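Local coordinates for secreted protein (Streptomyces lividans TK24, PDB 5LXZ), which is a secreted copper metalloradical protein of the AA5 family, and probably acts as a galactose oxidase-like oxidase, at residues E449-P454 / E497-P502; S508-S513 / E592-K597. The protein carries 1 engineered substitution. One frame throughout, in Å; residues are numbered along the deposited sequence.

Overall arrangement
The chain first lays down strand 14-18, then the propeller, interrupted by the beta-barrel domain. Contact 1 joins 449-454, at the end of the blade formed by 409-450, to 497-502, at the end of strand 496-500 in the next blade. The loop it closes holds 42 residues, among them the copper ligands Tyr460 and His461. Strand 14-18 pairs with 496-500 and is one of the two edge strands of that blade. Contact 2 then ties two loops of the C-terminal early-set domain, 508-513 and 592-597. The 78 residues between them include the copper ligand His548. The contacts follow in series, without nesting or crossing. The centres of contact 1 and contact 2 lie about 19 Å apart.

Contact 1 (E449-P454 / E497-P502); sequences ERVADP and EIYTPP
Residues 449-454 leave the outermost strand of one propeller blade, and 497-502 run the other way along the end of strand 496-500 in the next. No hydrogen bond links the two segments; they meet by van der Waals contact, and the meeting is buried.

The first group of contacts centres on Tyr499. Its CG is anti to the backbone N (chi1 178°), which sends the ring toward 451-452. Val451 crosses the tyrosine at about a right angle. Val451 CG2 touches the hydroxyl, 3.5 Å from Tyr499 OH. The apolar contact is looser, with Val451 CG2 4.2 Å from Tyr499 CZ. Ala452 meets the ring at its edge, with Ala452 CB 4.4 Å from Tyr499 CE1. Val451 CG1 comes to 4.5 Å from Pro502 CG. Trp15 of strand 14-18 also meets the tyrosine ring.

The second kind of contact sets a carboxylate against a proline. Glu497 extends beyond CG, so its tip reaches Pro454: Glu497 OE2 is 3.9 Å from Pro454 C, and Glu497 OE1 is 4.0 Å from Pro454 CB. The polar partners of the carboxylate come just after Pro454. OE1 takes Arg458 in a salt bridge and the N-H of Val456; OE2 takes the N-H of Leu455.

One charged pair is local to the first segment. Arg450 NH2 binds Asp453 OD1 at 3.1 Å and 165°. The acceptor lies close to the guanidinium plane and uses its syn lone pair. This salt bridge links Arg450 to Asp453 three residues on.

Much of the contact is thus carbon against the oxygens of Tyr499 and Glu497, whose polar partners lie elsewhere. Asn12 O holds Tyr499 OH in place. Arg458, Leu455 and Val456 hold Glu497, which probably stays ionised.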
ATOM      1  N   GLU A 449      12.221   1.821 -20.657  1.00 12.62           N
ATOM      2  CA  GLU A 449      11.888   1.363 -22.009  1.00 13.74           C
ATOM      3  C   GLU A 449      10.375   1.307 -22.056  1.00 13.09           C
ATOM      4  O   GLU A 449       9.767   0.610 -21.261  1.00 11.69           O
ATOM      5  CB  GLU A 449      12.484  -0.014 -22.246  1.00 15.40           C
ATOM      6  CG  GLU A 449      12.025  -0.700 -23.523  1.00 17.89           C
ATOM      7  CD  GLU A 449      12.450  -2.160 -23.595  1.00 20.91           C
ATOM      8  OE1 GLU A 449      13.034  -2.696 -22.629  1.00 21.99           O
ATOM      9  OE2 GLU A 449      12.158  -2.819 -24.641  1.00 25.02           O
ATOM     10  N   ARG A 450       9.746   2.043 -22.952  1.00 12.29           N
ATOM     11  CA  ARG A 450       8.326   1.927 -23.152  1.00 12.22           C
ATOM     12  C   ARG A 450       7.963   0.564 -23.750  1.00 11.48           C
ATOM     13  O   ARG A 450       8.626   0.063 -24.659  1.00 12.26           O
ATOM     14  CB  ARG A 450       7.884   3.042 -24.076  1.00 14.73           C
ATOM     15  CG  ARG A 450       6.423   3.170 -24.169  1.00 17.14           C
ATOM     16  CD  ARG A 450       5.821   4.105 -23.153  1.00 17.47           C
ATOM     17  NE  ARG A 450       4.459   4.232 -23.624  1.00 18.24           N
ATOM     18  CZ  ARG A 450       3.918   5.238 -24.277  1.00 17.70           C
ATOM     19  NH1 ARG A 450       4.573   6.380 -24.465  1.00 19.51           N
ATOM     20  NH2 ARG A 450       2.674   5.120 -24.687  1.00 17.30           N
ATOM     21  N   VAL A 451       6.923  -0.040 -23.213  1.00  9.94           N
ATOM     22  CA  VAL A 451       6.403  -1.312 -23.702  1.00  9.51           C
ATOM     23  C   VAL A 451       4.924  -1.157 -24.095  1.00  8.80           C
ATOM     24  O   VAL A 451       4.464  -0.043 -24.203  1.00  9.23           O
ATOM     25  CB  VAL A 451       6.700  -2.466 -22.742  1.00  9.67           C
ATOM     26  CG1 VAL A 451       8.203  -2.720 -22.652  1.00  9.95           C
ATOM     27  CG2 VAL A 451       6.058  -2.253 -21.340  1.00  9.51           C
ATOM     28  N   ALA A 452       4.210  -2.247 -24.302  1.00  8.94           N
ATOM     29  CA  ALA A 452       2.819  -2.165 -24.791  1.00  9.08           C
ATOM     30  C   ALA A 452       1.950  -1.419 -23.797  1.00  9.32           C
ATOM     31  O   ALA A 452       2.125  -1.576 -22.568  1.00  9.18           O
ATOM     32  CB  ALA A 452       2.263  -3.547 -24.992  1.00  9.46           C
ATOM     33  N   ASP A 453       1.027  -0.622 -24.303  1.00  9.18           N
ATOM     34  CA  ASP A 453       0.066   0.111 -23.459  1.00  9.63           C
ATOM     35  C   ASP A 453      -0.898  -0.853 -22.783  1.00  9.09           C
ATOM     36  O   ASP A 453      -1.477  -1.726 -23.429  1.00  9.91           O
ATOM     37  CB  ASP A 453      -0.792   1.088 -24.253  1.00 10.56           C
ATOM     38  CG  ASP A 453      -0.026   2.187 -24.897  1.00 12.17           C
ATOM     39  OD1 ASP A 453       1.150   2.476 -24.637  1.00 12.58           O
ATOM     40  OD2 ASP A 453      -0.698   2.829 -25.742  1.00 15.70           O
ATOM     41  N   PRO A 454      -1.138  -0.686 -21.474  1.00  8.56           N
ATOM     42  CA  PRO A 454      -2.243  -1.409 -20.888  1.00  9.21           C
ATOM     43  C   PRO A 454      -3.571  -1.101 -21.535  1.00  9.41           C
ATOM     44  O   PRO A 454      -3.742  -0.027 -22.136  1.00  9.83           O
ATOM     45  CB  PRO A 454      -2.273  -0.921 -19.418  1.00  9.62           C
ATOM     46  CG  PRO A 454      -1.382   0.247 -19.330  1.00  9.96           C
ATOM     47  CD  PRO A 454      -0.558   0.353 -20.595  1.00  9.66           C
ATOM     48  N   GLU A 497      -6.409  -7.687 -15.851  1.00 10.21           N
ATOM     49  CA  GLU A 497      -5.576  -7.856 -17.028  1.00 10.50           C
ATOM     50  C   GLU A 497      -4.406  -8.750 -16.683  1.00 10.61           C
ATOM     51  O   GLU A 497      -3.912  -8.752 -15.542  1.00 10.87           O
ATOM     52  CB  GLU A 497      -5.026  -6.536 -17.532  1.00 11.66           C
ATOM     53  CG  GLU A 497      -5.947  -5.728 -18.410  1.00 12.89           C
ATOM     54  CD  GLU A 497      -5.251  -4.482 -18.997  1.00 15.06           C
ATOM     55  OE1 GLU A 497      -5.195  -3.455 -18.337  1.00 19.29           O
ATOM     56  OE2 GLU A 497      -4.765  -4.518 -20.131  1.00 17.29           O
ATOM     57  N   ILE A 498      -3.930  -9.475 -17.680  1.00 10.31           N
ATOM     58  CA  ILE A 498      -2.644 -10.151 -17.614  1.00 10.30           C
ATOM     59  C   ILE A 498      -1.703  -9.528 -18.600  1.00  9.83           C
ATOM     60  O   ILE A 498      -2.072  -9.366 -19.775  1.00 10.32           O
ATOM     61  CB  ILE A 498      -2.809 -11.616 -17.976  1.00 11.00           C
ATOM     62  CG1 ILE A 498      -3.824 -12.234 -17.063  1.00 12.14           C
ATOM     63  CG2 ILE A 498      -1.488 -12.372 -17.927  1.00 11.37           C
ATOM     64  CD1 ILE A 498      -3.478 -12.224 -15.647  1.00 12.92           C
ATOM     65  N   TYR A 499      -0.521  -9.169 -18.146  1.00  8.39           N
ATOM     66  CA  TYR A 499       0.523  -8.694 -19.007  1.00  8.50           C
ATOM     67  C   TYR A 499       1.541  -9.796 -19.214  1.00  8.95           C
ATOM     68  O   TYR A 499       2.085 -10.380 -18.269  1.00  8.70           O
ATOM     69  CB  TYR A 499       1.202  -7.428 -18.444  1.00  8.08           C
ATOM     70  CG  TYR A 499       2.331  -6.936 -19.320  1.00  8.20           C
ATOM     71  CD1 TYR A 499       2.072  -6.457 -20.595  1.00  8.33           C
ATOM     72  CD2 TYR A 499       3.645  -7.019 -18.907  1.00  8.39           C
ATOM     73  CE1 TYR A 499       3.095  -6.032 -21.404  1.00  8.40           C
ATOM     74  CE2 TYR A 499       4.688  -6.561 -19.689  1.00  8.20           C
ATOM     75  CZ  TYR A 499       4.416  -6.128 -20.984  1.00  8.56           C
ATOM     76  OH  TYR A 499       5.479  -5.698 -21.736  1.00  8.55           O
ATOM     77  N   THR A 500       1.876 -10.055 -20.481  1.00  9.04           N
ATOM     78  CA  THR A 500       2.905 -11.008 -20.846  1.00  9.76           C
ATOM     79  C   THR A 500       4.108 -10.197 -21.334  1.00  9.74           C
ATOM     80  O   THR A 500       4.024  -9.520 -22.377  1.00  9.76           O
ATOM     81  CB  THR A 500       2.412 -11.919 -21.993  1.00 10.31           C
ATOM     82  OG1 THR A 500       1.304 -12.683 -21.549  1.00 10.73           O
ATOM     83  CG2 THR A 500       3.489 -12.867 -22.421  1.00 11.49           C
ATOM     84  N   PRO A 501       5.219 -10.219 -20.612  1.00  9.47           N
ATOM     85  CA  PRO A 501       6.331  -9.333 -20.973  1.00  9.58           C
ATOM     86  C   PRO A 501       7.051  -9.823 -22.261  1.00  9.53           C
ATOM     87  O   PRO A 501       6.868 -10.961 -22.656  1.00  9.19           O
ATOM     88  CB  PRO A 501       7.282  -9.406 -19.747  1.00  9.62           C
ATOM     89  CG  PRO A 501       6.350  -9.819 -18.635  1.00  9.77           C
ATOM     90  CD  PRO A 501       5.375 -10.759 -19.243  1.00  9.66           C
ATOM     91  N   PRO A 502       7.900  -8.987 -22.824  1.00 10.57           N
ATOM     92  CA  PRO A 502       8.620  -9.366 -24.057  1.00 11.26           C
ATOM     93  C   PRO A 502       9.379 -10.674 -23.920  1.00 12.32           C
ATOM     94  O   PRO A 502       9.508 -11.439 -24.890  1.00 13.70           O
ATOM     95  CB  PRO A 502       9.600  -8.221 -24.217  1.00 11.03           C
ATOM     96  CG  PRO A 502       8.940  -7.039 -23.583  1.00 11.35           C
ATOM     97  CD  PRO A 502       8.171  -7.599 -22.433  1.00 10.83           C
TER

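Contact 2 (S508-S513 / E592-K597); sequences SRPDLS and EGTPSK. With PO4 (phosphate ion), chain G.
Arg509 carries most of the polar bonding between 508-513 and 592-597. Its CG takes the crowded position (chi1 66°), and the chain bends at chi3. Arg509 NE donates to Pro595 O at 2.8 Å, near the carbonyl plane. Arg509 NH2 grips the same Pro595 O at 3.1 Å, from above that plane. NH2 also makes a weak bond to Ser596 O and a further bond to Asp469 O. Arg509 NH1 gives a straight bond to phosphate O3 (2.9 Å, 167°); this ion, probably from the crystallisation liquor, is also held by Arg471.

Lys597 crosses the arginine, with Lys597 CG 3.6 Å above the Arg509 guanidinium centre. The Lys597 ammonium probably adds to the positive field at the phosphate, which may ease its repulsion with Arg509.

One water donates to Pro510 O and accepts from Lys597 N. Another donates to Ser508 O and bonds Thr594 OG1. Ser596 OG donates to Lys597 O and is bonded to Val588 N.

Van der Waals contacts complete the fit. Thr594 CG2 lies 3.6 Å from Arg509 CB. Pro510 CD rests on Thr594 O at 3.3 Å, and Pro510 O also takes a CA-H...O contact from Ser596. The Leu512 CD2 methyl rests on Ser596 OG at 3.5 Å.

The arrangement joins the loop before strand 517-518 to the loop between strands 582-590 and 599-603, in a galactose oxidase-like early-set beta-sandwich tied to the propeller through Asp469.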
ATOM      1  N   SER A 508      12.507 -20.429 -26.609  1.00 26.90           N
ATOM      2  CA  SER A 508      11.973 -21.291 -25.575  1.00 25.29           C
ATOM      3  C   SER A 508      12.595 -20.981 -24.226  1.00 24.16           C
ATOM      4  O   SER A 508      13.753 -20.593 -24.111  1.00 28.55           O
ATOM      5  CB  SER A 508      12.208 -22.752 -25.924  0.50 24.65           C
ATOM      6  OG  SER A 508      11.657 -23.018 -27.200  0.50 25.51           O
ATOM      7  N   ARG A 509      11.818 -21.142 -23.191  1.00 21.33           N
ATOM      8  CA  ARG A 509      12.303 -20.731 -21.900  1.00 20.49           C
ATOM      9  C   ARG A 509      13.069 -21.887 -21.246  1.00 18.50           C
ATOM     10  O   ARG A 509      12.861 -23.070 -21.592  1.00 19.95           O
ATOM     11  CB  ARG A 509      11.148 -20.161 -21.063  1.00 20.80           C
ATOM     12  CG  ARG A 509      10.069 -21.127 -20.679  1.00 21.12           C
ATOM     13  CD  ARG A 509       8.788 -20.398 -20.338  1.00 20.36           C
ATOM     14  NE  ARG A 509       8.966 -19.474 -19.223  1.00 19.60           N
ATOM     15  CZ  ARG A 509       7.989 -18.835 -18.603  1.00 16.69           C
ATOM     16  NH1 ARG A 509       6.710 -18.976 -18.954  1.00 15.47           N
ATOM     17  NH2 ARG A 509       8.293 -18.052 -17.623  1.00 15.89           N
ATOM     18  N   PRO A 510      14.004 -21.570 -20.339  1.00 16.83           N
ATOM     19  CA  PRO A 510      14.648 -22.625 -19.591  1.00 17.32           C
ATOM     20  C   PRO A 510      13.649 -23.430 -18.779  1.00 18.26           C
ATOM     21  O   PRO A 510      12.698 -22.880 -18.213  1.00 16.70           O
ATOM     22  CB  PRO A 510      15.633 -21.897 -18.664  1.00 17.57           C
ATOM     23  CG  PRO A 510      15.351 -20.472 -18.772  1.00 17.65           C
ATOM     24  CD  PRO A 510      14.483 -20.233 -19.955  1.00 16.47           C
ATOM     25  N   ASP A 511      13.851 -24.736 -18.761  1.00 17.45           N
ATOM     26  CA  ASP A 511      13.059 -25.628 -17.939  1.00 19.35           C
ATOM     27  C   ASP A 511      13.608 -25.612 -16.509  1.00 17.34           C
ATOM     28  O   ASP A 511      14.782 -25.339 -16.276  1.00 18.27           O
ATOM     29  CB  ASP A 511      13.099 -27.050 -18.513  1.00 20.06           C
ATOM     30  CG  ASP A 511      14.508 -27.633 -18.520  1.00 21.24           C
ATOM     31  OD1 ASP A 511      15.409 -27.049 -19.190  1.00 22.54           O
ATOM     32  OD2 ASP A 511      14.734 -28.655 -17.820  1.00 22.34           O
ATOM     33  N   LEU A 512      12.751 -25.933 -15.544  1.00 17.97           N
ATOM     34  CA  LEU A 512      13.164 -25.985 -14.155  1.00 16.90           C
ATOM     35  C   LEU A 512      12.222 -26.891 -13.381  1.00 18.48           C
ATOM     36  O   LEU A 512      11.002 -26.706 -13.416  1.00 19.97           O
ATOM     37  CB  LEU A 512      13.150 -24.556 -13.563  1.00 16.98           C
ATOM     38  CG  LEU A 512      13.655 -24.418 -12.132  1.00 16.98           C
ATOM     39  CD1 LEU A 512      15.124 -24.761 -12.000  1.00 17.67           C
ATOM     40  CD2 LEU A 512      13.378 -22.994 -11.678  1.00 17.25           C
ATOM     41  N   SER A 513      12.786 -27.889 -12.713  1.00 16.79           N
ATOM     42  CA  SER A 513      11.997 -28.755 -11.854  1.00 18.46           C
ATOM     43  C   SER A 513      12.781 -29.080 -10.611  1.00 18.77           C
ATOM     44  O   SER A 513      13.987 -28.816 -10.540  1.00 18.52           O
ATOM     45  CB  SER A 513      11.597 -30.028 -12.605  1.00 19.90           C
ATOM     46  OG  SER A 513      12.730 -30.668 -13.120  1.00 24.41           O
ATOM     47  N   GLU A 592      19.672 -15.014 -22.884  1.00 19.11           N
ATOM     48  CA  GLU A 592      18.762 -14.187 -23.683  1.00 20.47           C
ATOM     49  C   GLU A 592      17.842 -13.343 -22.789  1.00 18.55           C
ATOM     50  O   GLU A 592      17.098 -12.504 -23.283  1.00 19.48           O
ATOM     51  CB  GLU A 592      17.892 -15.054 -24.585  1.00 23.66           C
ATOM     52  CG  GLU A 592      18.671 -16.013 -25.478  1.00 28.02           C
ATOM     53  CD  GLU A 592      17.761 -16.927 -26.295  1.00 29.95           C
ATOM     54  OE1 GLU A 592      16.962 -16.368 -27.055  1.00 34.56           O
ATOM     55  OE2 GLU A 592      17.840 -18.181 -26.163  1.00 34.56           O
ATOM     56  N   GLY A 593      17.892 -13.565 -21.470  1.00 17.28           N
ATOM     57  CA  GLY A 593      17.001 -12.873 -20.529  1.00 15.22           C
ATOM     58  C   GLY A 593      15.636 -13.519 -20.376  1.00 15.06           C
ATOM     59  O   GLY A 593      14.709 -12.894 -19.848  1.00 14.00           O
ATOM     60  N   THR A 594      15.511 -14.772 -20.790  1.00 12.47           N
ATOM     61  CA  THR A 594      14.233 -15.484 -20.722  1.00 12.97           C
ATOM     62  C   THR A 594      14.158 -16.281 -19.423  1.00 11.83           C
ATOM     63  O   THR A 594      15.031 -17.094 -19.128  1.00 11.07           O
ATOM     64  CB  THR A 594      14.061 -16.444 -21.900  1.00 14.48           C
ATOM     65  OG1 THR A 594      14.260 -15.699 -23.102  1.00 17.77           O
ATOM     66  CG2 THR A 594      12.700 -17.037 -21.914  1.00 14.15           C
ATOM     67  N   PRO A 595      13.124 -16.038 -18.597  1.00 11.37           N
ATOM     68  CA  PRO A 595      12.986 -16.756 -17.334  1.00 10.97           C
ATOM     69  C   PRO A 595      12.246 -18.061 -17.440  1.00 10.69           C
ATOM     70  O   PRO A 595      11.328 -18.206 -18.268  1.00 10.79           O
ATOM     71  CB  PRO A 595      12.174 -15.773 -16.494  1.00 10.84           C
ATOM     72  CG  PRO A 595      11.270 -15.110 -17.492  1.00 11.30           C
ATOM     73  CD  PRO A 595      12.072 -15.017 -18.770  1.00 11.92           C
ATOM     74  N   SER A 596      12.635 -19.024 -16.636  1.00  9.94           N
ATOM     75  CA  SER A 596      11.813 -20.185 -16.377  1.00 10.35           C
ATOM     76  C   SER A 596      10.508 -19.797 -15.728  1.00 10.31           C
ATOM     77  O   SER A 596      10.313 -18.635 -15.316  1.00 10.59           O
ATOM     78  CB  SER A 596      12.545 -21.128 -15.439  1.00 10.88           C
ATOM     79  OG  SER A 596      12.724 -20.549 -14.159  1.00 11.24           O
ATOM     80  N   LYS A 597       9.581 -20.731 -15.672  1.00 10.52           N
ATOM     81  CA  LYS A 597       8.521 -20.652 -14.689  1.00 10.78           C
ATOM     82  C   LYS A 597       9.140 -20.861 -13.336  1.00 10.11           C
ATOM     83  O   LYS A 597      10.134 -21.579 -13.208  1.00 11.25           O
ATOM     84  CB  LYS A 597       7.450 -21.682 -14.956  1.00 11.55           C
ATOM     85  CG  LYS A 597       6.773 -21.483 -16.315  1.00 12.70           C
ATOM     86  CD  LYS A 597       5.648 -22.465 -16.509  1.00 14.78           C
ATOM     87  CE  LYS A 597       5.081 -22.296 -17.897  1.00 17.72           C
ATOM     88  NZ  LYS A 597       3.974 -23.264 -18.115  1.00 20.45           N
TER
HETATM   89  P   PO4 G 706       4.194 -20.307 -21.178  1.00 32.58           P
HETATM   90  O1  PO4 G 706       3.511 -21.644 -21.377  1.00 35.62           O
HETATM   91  O2  PO4 G 706       3.741 -19.799 -19.797  1.00 32.37           O
HETATM   92  O3  PO4 G 706       5.698 -20.454 -21.261  1.00 31.64           O
HETATM   93  O4  PO4 G 706       3.829 -19.349 -22.282  1.00 33.36           O
HETATM   94  O   HOH W   1      15.503 -18.381 -24.271  1.00 24.29           O
HETATM   95  O   HOH W   2      10.152 -23.195 -17.219  1.00 15.42           O